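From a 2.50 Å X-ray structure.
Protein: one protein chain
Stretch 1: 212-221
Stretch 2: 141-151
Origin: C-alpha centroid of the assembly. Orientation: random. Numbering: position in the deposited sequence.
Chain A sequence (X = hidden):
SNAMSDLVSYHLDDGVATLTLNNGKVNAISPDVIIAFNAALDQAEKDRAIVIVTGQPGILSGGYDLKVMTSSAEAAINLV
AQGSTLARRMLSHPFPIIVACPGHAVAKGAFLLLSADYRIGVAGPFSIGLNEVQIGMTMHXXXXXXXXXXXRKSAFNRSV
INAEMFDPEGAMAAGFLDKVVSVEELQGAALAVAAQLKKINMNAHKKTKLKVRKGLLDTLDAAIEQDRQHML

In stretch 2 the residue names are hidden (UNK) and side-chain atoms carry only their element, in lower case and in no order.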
ATOM      1  N   VAL A 212     -12.745  13.067  -6.126  1.00 23.22           N
ATOM      2  CA  VAL A 212     -11.437  13.362  -6.665  1.00 22.27           C
ATOM      3  C   VAL A 212     -10.931  12.148  -7.426  1.00 23.10           C
ATOM      4  O   VAL A 212     -10.373  12.306  -8.525  1.00 25.31           O
ATOM      5  CB  VAL A 212     -10.473  13.755  -5.552  1.00 21.99           C
ATOM      6  CG1 VAL A 212      -9.016  13.563  -5.957  1.00 18.85           C
ATOM      7  CG2 VAL A 212     -10.793  15.183  -5.087  1.00 20.79           C
ATOM      8  N   ARG A 213     -11.132  10.963  -6.852  1.00 22.24           N
ATOM      9  CA  ARG A 213     -10.459   9.747  -7.263  1.00 21.30           C
ATOM     10  C   ARG A 213     -11.207   8.939  -8.291  1.00 21.52           C
ATOM     11  O   ARG A 213     -10.716   7.899  -8.716  1.00 22.33           O
ATOM     12  CB  ARG A 213     -10.131   8.888  -6.055  1.00 20.42           C
ATOM     13  CG  ARG A 213      -8.879   9.396  -5.295  1.00 20.76           C
ATOM     14  CD  ARG A 213      -8.403   8.391  -4.275  1.00 18.26           C
ATOM     15  NE  ARG A 213      -7.261   8.874  -3.520  1.00 19.64           N
ATOM     16  CZ  ARG A 213      -7.036   8.578  -2.238  1.00 17.01           C
ATOM     17  NH1 ARG A 213      -7.873   7.828  -1.567  1.00 16.24           N
ATOM     18  NH2 ARG A 213      -6.000   9.056  -1.616  1.00 12.81           N
ATOM     19  N   LYS A 214     -12.346   9.443  -8.753  1.00 22.36           N
ATOM     20  CA  LYS A 214     -13.223   8.700  -9.662  1.00 22.84           C
ATOM     21  C   LYS A 214     -12.501   8.194 -10.872  1.00 22.83           C
ATOM     22  O   LYS A 214     -12.583   7.007 -11.151  1.00 24.22           O
ATOM     23  CB  LYS A 214     -14.450   9.516 -10.107  1.00 22.65           C
ATOM     24  CG  LYS A 214     -15.266   8.732 -11.141  1.00 26.97           C
ATOM     25  CD  LYS A 214     -16.622   9.389 -11.535  1.00 38.40           C
ATOM     26  CE  LYS A 214     -17.319   8.615 -12.732  1.00 40.85           C
ATOM     27  NZ  LYS A 214     -17.304   7.126 -12.420  1.00 42.46           N
ATOM     28  N   GLY A 215     -11.806   9.079 -11.595  1.00 23.21           N
ATOM     29  CA  GLY A 215     -10.918   8.707 -12.704  1.00 23.79           C
ATOM     30  C   GLY A 215      -9.971   7.557 -12.348  1.00 25.05           C
ATOM     31  O   GLY A 215      -9.899   6.552 -13.092  1.00 26.35           O
ATOM     32  N   LEU A 216      -9.317   7.641 -11.183  1.00 24.22           N
ATOM     33  CA  LEU A 216      -8.331   6.678 -10.814  1.00 23.85           C
ATOM     34  C   LEU A 216      -9.054   5.373 -10.542  1.00 25.11           C
ATOM     35  O   LEU A 216      -8.605   4.289 -11.009  1.00 25.83           O
ATOM     36  CB  LEU A 216      -7.532   7.150  -9.613  1.00 23.75           C
ATOM     37  CG  LEU A 216      -6.581   6.173  -8.883  1.00 23.10           C
ATOM     38  CD1 LEU A 216      -5.445   5.663  -9.801  1.00 20.64           C
ATOM     39  CD2 LEU A 216      -5.987   6.790  -7.626  1.00 17.93           C
ATOM     40  N   LEU A 217     -10.181   5.461  -9.838  1.00 24.30           N
ATOM     41  CA  LEU A 217     -10.958   4.251  -9.475  1.00 23.87           C
ATOM     42  C   LEU A 217     -11.522   3.548 -10.717  1.00 23.48           C
ATOM     43  O   LEU A 217     -11.419   2.364 -10.841  1.00 23.43           O
ATOM     44  CB  LEU A 217     -12.066   4.590  -8.471  1.00 21.96           C
ATOM     45  CG  LEU A 217     -11.830   4.565  -6.942  1.00 25.48           C
ATOM     46  CD1 LEU A 217     -10.407   4.274  -6.418  1.00 22.16           C
ATOM     47  CD2 LEU A 217     -12.468   5.719  -6.168  1.00 16.48           C
ATOM     48  N   ASP A 218     -12.093   4.269 -11.667  1.00 24.06           N
ATOM     49  CA  ASP A 218     -12.560   3.597 -12.877  1.00 25.20           C
ATOM     50  C   ASP A 218     -11.423   2.958 -13.639  1.00 25.04           C
ATOM     51  O   ASP A 218     -11.551   1.824 -14.060  1.00 26.77           O
ATOM     52  CB  ASP A 218     -13.379   4.553 -13.774  1.00 25.00           C
ATOM     53  CG  ASP A 218     -14.640   5.049 -13.064  1.00 29.45           C
ATOM     54  OD1 ASP A 218     -15.065   4.389 -12.036  1.00 32.62           O
ATOM     55  OD2 ASP A 218     -15.184   6.090 -13.518  1.00 29.88           O
ATOM     56  N   THR A 219     -10.330   3.695 -13.813  1.00 24.56           N
ATOM     57  CA  THR A 219      -9.119   3.223 -14.432  1.00 24.33           C
ATOM     58  C   THR A 219      -8.544   1.950 -13.788  1.00 25.45           C
ATOM     59  O   THR A 219      -8.069   1.038 -14.500  1.00 26.03           O
ATOM     60  CB  THR A 219      -8.040   4.311 -14.386  1.00 24.23           C
ATOM     61  OG1 THR A 219      -8.489   5.438 -15.127  1.00 22.11           O
ATOM     62  CG2 THR A 219      -6.735   3.799 -14.982  1.00 22.54           C
ATOM     63  N   LEU A 220      -8.540   1.899 -12.461  1.00 25.34           N
ATOM     64  CA  LEU A 220      -8.128   0.695 -11.760  1.00 26.16           C
ATOM     65  C   LEU A 220      -9.087  -0.480 -12.047  1.00 27.39           C
ATOM     66  O   LEU A 220      -8.602  -1.599 -12.198  1.00 28.17           O
ATOM     67  CB  LEU A 220      -7.971   0.926 -10.240  1.00 25.31           C
ATOM     68  CG  LEU A 220      -6.727   1.703  -9.772  1.00 27.76           C
ATOM     69  CD1 LEU A 220      -6.816   2.135  -8.259  1.00 24.88           C
ATOM     70  CD2 LEU A 220      -5.464   0.899 -10.049  1.00 28.30           C
ATOM     71  N   ASP A 221     -10.412  -0.252 -12.086  1.00 27.62           N
ATOM     72  CA  ASP A 221     -11.361  -1.328 -12.416  1.00 29.71           C
ATOM     73  C   ASP A 221     -11.100  -1.897 -13.862  1.00 29.95           C
ATOM     74  O   ASP A 221     -11.075  -3.105 -14.041  1.00 31.04           O
ATOM     75  CB  ASP A 221     -12.847  -0.888 -12.229  1.00 29.45           C
ATOM     76  CG  ASP A 221     -13.195  -0.580 -10.772  1.00 34.87           C
ATOM     77  OD1 ASP A 221     -12.465  -0.983  -9.836  1.00 40.10           O
ATOM     78  OD2 ASP A 221     -14.189   0.136 -10.528  1.00 41.94           O
ATOM     79  N   UNK A 141      -1.034  -3.183 -15.696  1.00 21.99           N
ATOM     80  CA  UNK A 141      -1.743  -1.920 -15.761  1.00 21.44           C
ATOM     81  C   UNK A 141      -2.069  -1.306 -14.389  1.00 21.43           C
ATOM     82  O   UNK A 141      -1.796  -0.132 -14.158  1.00 22.80           O
ATOM     83  c   UNK A 141      -1.978  -1.375 -20.067  1.00 23.39           C
ATOM     84  c   UNK A 141      -2.824  -3.094 -18.995  1.00 22.58           C
ATOM     85  c   UNK A 141      -2.977  -2.020 -16.643  1.00 21.26           C
ATOM     86  n   UNK A 141      -2.400  -2.616 -20.214  1.00 20.15           N
ATOM     87  c   UNK A 141      -2.673  -2.090 -18.096  1.00 22.54           C
ATOM     88  n   UNK A 141      -2.120  -1.033 -18.794  1.00 24.79           N
ATOM     89  N   UNK A 142      -2.614  -2.082 -13.472  1.00 21.28           N
ATOM     90  CA  UNK A 142      -2.937  -1.560 -12.162  1.00 20.60           C
ATOM     91  C   UNK A 142      -1.739  -0.860 -11.514  1.00 20.38           C
ATOM     92  O   UNK A 142      -1.881   0.251 -10.994  1.00 20.72           O
ATOM     93  c   UNK A 142      -3.471  -2.668 -11.262  1.00 20.74           C
ATOM     94  N   UNK A 143      -0.555  -1.484 -11.543  1.00 19.95           N
ATOM     95  CA  UNK A 143       0.595  -0.918 -10.882  1.00 17.48           C
ATOM     96  C   UNK A 143       1.053   0.333 -11.624  1.00 19.10           C
ATOM     97  O   UNK A 143       1.442   1.363 -11.023  1.00 19.58           O
ATOM     98  N   UNK A 144       1.041   0.275 -12.945  1.00 19.57           N
ATOM     99  CA  UNK A 144       1.472   1.431 -13.715  1.00 20.44           C
ATOM    100  C   UNK A 144       0.607   2.598 -13.280  1.00 21.51           C
ATOM    101  O   UNK A 144       1.117   3.683 -12.985  1.00 21.44           O
ATOM    102  c   UNK A 144       1.220   2.527 -15.918  1.00 17.36           C
ATOM    103  c   UNK A 144       2.049  -0.399 -17.111  1.00 22.05           C
ATOM    104  c   UNK A 144       2.347   0.190 -15.731  1.00 20.97           C
ATOM    105  c   UNK A 144       1.274   1.194 -15.205  1.00 21.19           C
ATOM    106  N   UNK A 145      -0.700   2.334 -13.210  1.00 21.51           N
ATOM    107  CA  UNK A 145      -1.696   3.365 -12.958  1.00 22.08           C
ATOM    108  C   UNK A 145      -1.688   3.890 -11.499  1.00 21.50           C
ATOM    109  O   UNK A 145      -1.854   5.108 -11.275  1.00 21.34           O
ATOM    110  c   UNK A 145      -3.256   2.776 -14.997  1.00 24.21           C
ATOM    111  c   UNK A 145      -3.093   2.911 -13.425  1.00 23.29           C
ATOM    112  o   UNK A 145      -2.728   5.104 -15.314  1.00 29.89           O
ATOM    113  c   UNK A 145      -2.662   3.957 -15.795  1.00 30.52           C
ATOM    114  o   UNK A 145      -2.090   3.741 -16.917  1.00 34.95           O
ATOM    115  N   UNK A 146      -1.407   3.017 -10.526  1.00 19.71           N
ATOM    116  CA  UNK A 146      -1.175   3.488  -9.160  1.00 17.74           C
ATOM    117  C   UNK A 146       0.052   4.353  -9.107  1.00 18.00           C
ATOM    118  O   UNK A 146       0.087   5.340  -8.393  1.00 17.71           O
ATOM    119  c   UNK A 146      -1.706   0.132  -7.165  1.00 16.80           C
ATOM    120  c   UNK A 146      -3.204   2.079  -7.121  1.00 14.88           C
ATOM    121  c   UNK A 146      -0.979   2.324  -8.204  1.00 17.86           C
ATOM    122  c   UNK A 146      -2.183   1.383  -7.925  1.00 17.48           C
ATOM    123  N   UNK A 147       1.089   4.009  -9.856  1.00 19.10           N
ATOM    124  CA  UNK A 147       2.331   4.794  -9.789  1.00 19.37           C
ATOM    125  C   UNK A 147       2.153   6.113 -10.515  1.00 19.90           C
ATOM    126  O   UNK A 147       2.565   7.169 -10.039  1.00 19.99           O
ATOM    127  c   UNK A 147       3.462   4.038 -10.328  1.00 19.25           C
ATOM    128  N   UNK A 148       1.423   6.068 -11.618  1.00 20.74           N
ATOM    129  CA  UNK A 148       1.249   7.250 -12.429  1.00 20.42           C
ATOM    130  C   UNK A 148       0.561   8.324 -11.645  1.00 21.59           C
ATOM    131  O   UNK A 148       0.863   9.500 -11.797  1.00 22.07           O
ATOM    132  c   UNK A 148      -0.369   7.993 -15.926  1.00 19.94           C
ATOM    133  n   UNK A 148       1.397   7.134 -17.961  1.00 17.57           N
ATOM    134  n   UNK A 148      -0.443   6.670 -16.568  1.00 19.64           N
ATOM    135  c   UNK A 148       0.597   8.078 -14.729  1.00 19.28           C
ATOM    136  n   UNK A 148       0.239   5.038 -18.027  1.00 19.63           N
ATOM    137  c   UNK A 148       0.456   6.938 -13.697  1.00 19.29           C
ATOM    138  c   UNK A 148       0.402   6.279 -17.520  1.00 24.81           C
ATOM    139  N   UNK A 149      -0.374   7.920 -10.803  1.00 22.06           N
ATOM    140  CA  UNK A 149      -1.249   8.861 -10.188  1.00 22.45           C
ATOM    141  C   UNK A 149      -0.580   9.513  -9.016  1.00 22.14           C
ATOM    142  O   UNK A 149      -0.976  10.619  -8.674  1.00 23.92           O
ATOM    143  c   UNK A 149      -3.672   9.237  -9.427  1.00 25.87           C
ATOM    144  o   UNK A 149      -4.065   9.401  -8.241  1.00 25.36           O
ATOM    145  c   UNK A 149      -2.587   8.193  -9.735  1.00 23.67           C
ATOM    146  o   UNK A 149      -4.071   9.953 -10.392  1.00 27.35           O
ATOM    147  N   UNK A 150       0.403   8.858  -8.385  1.00 20.41           N
ATOM    148  CA  UNK A 150       1.008   9.410  -7.161  1.00 19.68           C
ATOM    149  C   UNK A 150       2.469   9.906  -7.299  1.00 19.73           C
ATOM    150  O   UNK A 150       2.919  10.761  -6.513  1.00 19.52           O
ATOM    151  c   UNK A 150      -1.511   8.696  -2.756  1.00 18.62           C
ATOM    152  n   UNK A 150      -0.977   9.029  -1.589  1.00 18.17           N
ATOM    153  n   UNK A 150      -1.043   9.168  -3.910  1.00 19.47           N
ATOM    154  c   UNK A 150       1.298   9.029  -4.573  1.00 21.08           C
ATOM    155  c   UNK A 150       0.981   8.377  -5.987  1.00 19.41           C
ATOM    156  c   UNK A 150       0.143   9.995  -4.068  1.00 17.05           C
ATOM    157  n   UNK A 150      -2.547   7.891  -2.780  1.00 19.42           N
ATOM    158  N   UNK A 151       3.233   9.298  -8.200  1.00 18.72           N
ATOM    159  CA  UNK A 151       4.658   9.555  -8.249  1.00 19.48           C
ATOM    160  C   UNK A 151       4.956  10.844  -9.021  1.00 20.59           C
ATOM    161  O   UNK A 151       4.227  11.195  -9.965  1.00 20.69           O
ATOM    162  c   UNK A 151       5.699   7.283  -6.482  1.00 20.26           C
ATOM    163  c   UNK A 151       5.387   8.384  -8.885  1.00 18.70           C
ATOM    164  c   UNK A 151       6.210   6.081  -8.677  1.00 17.40           C
ATOM    165  c   UNK A 151       5.334   7.118  -8.025  1.00 19.82           C
TER

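Position 141 opens the helix segment with one carbon leading to a five-membered ring of three carbons and two nitrogens. The ring leads away from stretch 1 and touches none of it; two ring nitrogens identify His 141.

Position 142 carries a single carbon, which lies 4.3 Å from CD2 of Leu 220; the backbone O of 142 is closer still, 3.8 Å from the same CD2. One carbon makes it Ala 142. The CA atoms of Ala 142 and Leu 220 are 5.7 Å apart.

At position 143 no side-chain atom exists, which makes it Gly 143. A CB here would point away from stretch 1, so the contact itself gives no account of the glycine.

Position 144 has four carbons, forked at the first, with one arm two carbons long, and is out of reach of stretch 1. That beta-branch belongs to Ile 144.

Three carbons, the third bearing two oxygens, occupy position 145. The CA-to-CB bond points toward stretch 1, and the second carbon packs 3.6 Å from CG2 of Thr 219. This is Glu 145, and that carbon is its CG. Its backbone O also lies 3.9 Å from CD1 of Leu 216.

Position 146 shows four carbons forked at the second. The CA-to-CB bond runs sideways, but the end comes nearer, placing one terminal carbon 3.8 Å from CD1 of Leu 220. The pattern is that of Leu 146, and the carbon is its CD2.

One carbon at position 147, buried but out of reach of the other helix, gives Ala 147.

Position 148 has three carbons, a nitrogen, then a carbon with two more nitrogens, and makes no contact with stretch 1. It is Arg 148, which grips its own helix one turn back: NE donates to OE1 of Glu 145 at 3.0 Å and NH2 to OE2 of Glu 145 at 2.9 Å, a two-pronged salt bridge.

Position 149 has two carbons, the second carrying two oxygens. Its CA-to-CB bond points toward stretch 1, and one oxygen lies 3.3 Å from CD2 of Leu 216, without a hydrogen bond. This is Asp 149, and the oxygen is OD2.

Position 150 again has three carbons, a nitrogen and a carbon with two nitrogens, one of which stands 3.8 Å from NH2 of Arg 213. It is Arg 150, through its NH2; these like charges are close, but both groups are hydrogen-bonded elsewhere in the structure.

Position 151, four carbons forked at the second, in the loop and out of reach, is Leu 151.

The two helices run nearly antiparallel, at 166°, with axes 9.6 Å apart at closest approach. No hydrogen bond or salt bridge crosses between them. Leu 220 reaches Ala 142 and Leu 146, Leu 216 meets Glu 145 and Asp 149, and Thr 219 adds its methyl while its OG1 bonds to O of Gly 215 at 2.7 Å. The Glu 145 carboxylate and Thr 219 hydroxyl thus bond within their own helices, leaving carbon to do much of the packing.

Stretch 2 141-151: HAGIELARDRL
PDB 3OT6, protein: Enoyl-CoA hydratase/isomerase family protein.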